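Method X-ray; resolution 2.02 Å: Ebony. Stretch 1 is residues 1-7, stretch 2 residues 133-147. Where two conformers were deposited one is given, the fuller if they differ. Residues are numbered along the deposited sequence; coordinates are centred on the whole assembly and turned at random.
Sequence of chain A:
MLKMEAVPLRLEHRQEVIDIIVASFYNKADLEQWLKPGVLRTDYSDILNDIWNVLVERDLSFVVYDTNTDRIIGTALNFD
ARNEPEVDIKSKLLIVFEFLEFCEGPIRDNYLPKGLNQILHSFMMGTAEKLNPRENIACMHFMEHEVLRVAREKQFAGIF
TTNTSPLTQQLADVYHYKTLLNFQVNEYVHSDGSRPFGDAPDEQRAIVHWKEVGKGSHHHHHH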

# COMPACT_ATOMS: atom_id res chain seq x y z
N MET A 1 9.03 13.76 -21.81
CA MET A 1 8.14 13.67 -20.66
C MET A 1 7.45 12.31 -20.59
O MET A 1 6.99 11.79 -21.61
N LEU A 2 7.38 11.74 -19.39
CA LEU A 2 6.75 10.44 -19.22
C LEU A 2 5.25 10.55 -19.42
O LEU A 2 4.59 11.35 -18.75
N LYS A 3 4.71 9.77 -20.35
CA LYS A 3 3.28 9.75 -20.63
C LYS A 3 2.68 8.46 -20.10
O LYS A 3 3.18 7.37 -20.39
N MET A 4 1.61 8.58 -19.31
CA MET A 4 1.09 7.45 -18.56
C MET A 4 -0.41 7.30 -18.76
O MET A 4 -1.12 8.26 -19.06
N GLU A 5 -0.88 6.07 -18.56
CA GLU A 5 -2.31 5.77 -18.62
C GLU A 5 -2.65 4.76 -17.55
O GLU A 5 -1.94 3.76 -17.37
N ALA A 6 -3.75 5.01 -16.83
CA ALA A 6 -4.24 4.10 -15.80
C ALA A 6 -5.23 3.12 -16.42
O ALA A 6 -6.21 3.54 -17.04
N VAL A 7 -4.98 1.83 -16.22
CA VAL A 7 -5.81 0.77 -16.81
C VAL A 7 -6.31 -0.13 -15.69
O VAL A 7 -5.52 -0.56 -14.84
N PRO A 133 14.77 8.58 -10.80
CA PRO A 133 14.01 9.42 -9.85
C PRO A 133 12.90 10.24 -10.48
O PRO A 133 11.79 10.28 -9.92
N ARG A 134 13.15 10.89 -11.62
CA ARG A 134 12.10 11.67 -12.27
C ARG A 134 10.89 10.79 -12.61
O ARG A 134 9.74 11.18 -12.37
N GLU A 135 11.14 9.60 -13.16
CA GLU A 135 10.04 8.72 -13.54
C GLU A 135 9.31 8.17 -12.32
O GLU A 135 8.08 8.01 -12.35
N ASN A 136 10.04 7.88 -11.25
CA ASN A 136 9.39 7.38 -10.04
C ASN A 136 8.47 8.43 -9.44
O ASN A 136 7.32 8.15 -9.10
N ILE A 137 8.96 9.67 -9.32
CA ILE A 137 8.15 10.74 -8.76
C ILE A 137 6.95 11.03 -9.66
O ILE A 137 5.83 11.24 -9.18
N ALA A 138 7.16 11.05 -10.98
CA ALA A 138 6.04 11.26 -11.90
C ALA A 138 4.99 10.16 -11.75
O ALA A 138 3.79 10.45 -11.71
N CYS A 139 5.43 8.90 -11.67
CA CYS A 139 4.47 7.81 -11.54
C CYS A 139 3.71 7.88 -10.22
O CYS A 139 2.50 7.67 -10.19
N MET A 140 4.41 8.21 -9.13
CA MET A 140 3.73 8.33 -7.84
C MET A 140 2.68 9.43 -7.86
O MET A 140 1.55 9.23 -7.40
N HIS A 141 3.03 10.60 -8.40
CA HIS A 141 2.04 11.68 -8.54
C HIS A 141 0.85 11.21 -9.37
O HIS A 141 -0.31 11.52 -9.05
N PHE A 142 1.11 10.45 -10.43
CA PHE A 142 0.04 10.00 -11.32
C PHE A 142 -0.88 9.02 -10.61
O PHE A 142 -2.11 9.12 -10.69
N MET A 143 -0.31 8.04 -9.90
CA MET A 143 -1.14 7.07 -9.18
C MET A 143 -1.90 7.73 -8.04
O MET A 143 -3.05 7.38 -7.76
N GLU A 144 -1.26 8.68 -7.35
CA GLU A 144 -1.95 9.40 -6.29
C GLU A 144 -3.16 10.14 -6.84
O GLU A 144 -4.23 10.17 -6.22
N HIS A 145 -3.00 10.77 -8.01
CA HIS A 145 -4.09 11.47 -8.67
C HIS A 145 -5.19 10.51 -9.11
O HIS A 145 -6.37 10.83 -9.02
N GLU A 146 -4.81 9.32 -9.60
CA GLU A 146 -5.82 8.39 -10.10
C GLU A 146 -6.55 7.66 -8.98
O GLU A 146 -7.72 7.30 -9.14
N VAL A 147 -5.89 7.40 -7.85
CA VAL A 147 -6.59 6.80 -6.72
C VAL A 147 -7.72 7.73 -6.26
O VAL A 147 -8.84 7.28 -5.99

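A strand laid across a helix offers every second side chain to its partner, and the amino-terminal segment of Ebony illustrates the rule economically. Strand 4-7 and helix 133-147 run in broadly the same direction, their axes 40° apart and 9.7 Å from each other at closest approach. Leu-2, Met-4 and Ala-6 point toward the helix; Lys-3 and Glu-5, between them, point away.

Leu-2, still in the loop before the strand, is the first residue to engage the helix. With chi1 t and chi2 p, Leu-2 CD2 lies 3.9 Å from Glu-135 O and 4.3 Å from Ala-138 CB, so that the branch rests on one turn of helix between residues separated by three positions. Arg-134 starts sideways, but its end comes nearer (chi1 t, chi2 t, chi3 p), with Arg-134 NH1 4.2 Å from Leu-2 N. That approach is at the edge of the guanidinium and is not a hydrogen bond. The same arginine forms a long salt bridge with its neighbour, Arg-134 NH2 to Glu-135 OE2 at 3.9 Å.

Lys-3 points away from the helix and contributes nothing to the contact. Met-4 is the centrepiece, with the largest covered area of any residue in either stretch. Its m, t, m conformation carries the chain across the helix surface: Met-4 CE reaches 3.7 Å from both Ala-138 O and Phe-142 CB, while Met-4 SD lies 3.7 Å from Cys-139 CA. Met-4 CE also lies 4.2 Å from Ala-138 CB. Phe-142, with chi1 t, presents one ring face to the base of the methionine; Met-4 CB stands 3.8 Å from the Phe-142 ring centroid and only 3° off the normal, a nearly ideal CH-pi arrangement. Met-4 SD joins in obliquely, 4.6 Å from the Phe-142 ring centroid.

The Glu-5 CA-to-CB bond points away (chi1 t, chi2 t), and only its backbone comes close, with Glu-5 CA 3.9 Å from Phe-142 CZ. Ala-6 again faces inward. Ala-6 N meets the edge of the ring, 3.7 Å from Phe-142 CE2, and Ala-6 CB touches the aliphatic part of Glu-146, 3.8 Å from Glu-146 CG. Glu-146 is m, m, and its carboxylate has other partners: His-145 ND1 donates to Glu-146 OE2 at 3.1 Å. Val-7 lies beyond reach of the helix.

No hydrogen bond crosses between the stretches. The 412 Å² they bury is largely van der Waals packing, mostly apolar, with Phe-142 linking successive inward positions of the strand.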

# COMPACT_ATOMS: atom_id res chain seq x y z
CB MET A 1 7.10 14.79 -20.70
CG MET A 1 6.30 14.94 -19.41
SD MET A 1 4.93 16.10 -19.57
CE MET A 1 5.28 16.86 -21.15
CB LEU A 2 7.07 9.88 -17.83
CG LEU A 2 6.58 8.47 -17.53
CD1 LEU A 2 7.09 7.48 -18.56
CD2 LEU A 2 7.02 8.06 -16.13
CB LYS A 3 3.01 9.88 -22.14
CG LYS A 3 3.60 11.13 -22.76
CD LYS A 3 2.73 12.35 -22.52
CE LYS A 3 2.98 13.42 -23.57
NZ LYS A 3 1.85 14.38 -23.68
CB MET A 4 1.39 7.60 -17.06
CG MET A 4 2.82 7.31 -16.69
SD MET A 4 3.20 7.88 -15.02
CE MET A 4 3.15 9.65 -15.26
CB GLU A 5 -2.70 5.24 -20.00
CG GLU A 5 -4.16 4.83 -20.09
CD GLU A 5 -4.49 4.18 -21.42
OE1 GLU A 5 -3.56 3.94 -22.22
OE2 GLU A 5 -5.69 3.91 -21.66
CB ALA A 6 -4.89 4.87 -14.66
CB VAL A 7 -5.01 -0.02 -17.85
CG1 VAL A 7 -5.73 -1.31 -18.22
CG2 VAL A 7 -4.75 0.84 -19.08
CB PRO A 133 15.10 10.31 -9.25
CG PRO A 133 16.33 9.49 -9.32
CD PRO A 133 16.23 8.73 -10.61
CB ARG A 134 12.64 12.35 -13.53
CG ARG A 134 11.59 13.08 -14.35
CD ARG A 134 12.10 13.49 -15.73
NE ARG A 134 12.93 12.46 -16.35
CZ ARG A 134 12.49 11.57 -17.23
NH1 ARG A 134 11.21 11.56 -17.59
NH2 ARG A 134 13.32 10.68 -17.75
CB GLU A 135 10.57 7.58 -14.41
CG GLU A 135 11.03 8.02 -15.79
CD GLU A 135 11.94 6.99 -16.47
OE1 GLU A 135 12.53 6.14 -15.77
OE2 GLU A 135 12.06 7.04 -17.71
CB ASN A 136 10.45 6.94 -9.03
CG ASN A 136 9.85 6.24 -7.83
OD1 ASN A 136 9.16 5.22 -7.96
ND2 ASN A 136 10.10 6.79 -6.64
CB ILE A 137 9.02 11.99 -8.55
CG1 ILE A 137 9.90 11.80 -7.31
CG2 ILE A 137 8.16 13.24 -8.41
CD1 ILE A 137 9.15 11.88 -6.00
CB ALA A 138 6.54 11.33 -13.34
CB CYS A 139 5.19 6.47 -11.69
SG CYS A 139 4.09 5.04 -11.92
CB MET A 140 4.76 8.60 -6.73
CG MET A 140 5.66 7.41 -6.42
SD MET A 140 4.75 5.97 -5.81
CE MET A 140 4.58 6.41 -4.08
CB HIS A 141 2.68 12.92 -9.19
CG HIS A 141 3.41 13.81 -8.22
ND1 HIS A 141 2.77 14.53 -7.24
CD2 HIS A 141 4.73 14.11 -8.11
CE1 HIS A 141 3.66 15.23 -6.55
NE2 HIS A 141 4.86 14.99 -7.06
CB PHE A 142 0.65 9.37 -12.57
CG PHE A 142 -0.36 8.96 -13.61
CD1 PHE A 142 -0.85 9.89 -14.52
CD2 PHE A 142 -0.81 7.65 -13.68
CE1 PHE A 142 -1.78 9.51 -15.48
CE2 PHE A 142 -1.74 7.27 -14.64
CZ PHE A 142 -2.22 8.20 -15.54
CB MET A 143 -0.28 5.94 -8.64
CG MET A 143 0.45 5.17 -9.71
SD MET A 143 1.06 3.62 -9.06
CE MET A 143 2.55 4.13 -8.23
CB GLU A 144 -0.97 10.37 -5.64
CG GLU A 144 -1.55 11.26 -4.58
CD GLU A 144 -2.41 10.51 -3.58
OE1 GLU A 144 -3.52 11.00 -3.29
OE2 GLU A 144 -1.97 9.45 -3.09
CB HIS A 145 -3.55 12.27 -9.86
CG HIS A 145 -4.59 12.98 -10.68
ND1 HIS A 145 -5.27 12.36 -11.71
CD2 HIS A 145 -5.02 14.26 -10.66
CE1 HIS A 145 -6.10 13.23 -12.27
NE2 HIS A 145 -5.96 14.39 -11.65
CB GLU A 146 -5.18 7.39 -11.05
CG GLU A 146 -4.84 7.98 -12.42
CD GLU A 146 -6.05 8.62 -13.08
OE1 GLU A 146 -7.03 7.89 -13.34
OE2 GLU A 146 -6.01 9.84 -13.34
CB VAL A 147 -5.61 6.47 -5.58
CG1 VAL A 147 -6.38 6.08 -4.32
CG2 VAL A 147 -4.69 5.34 -6.00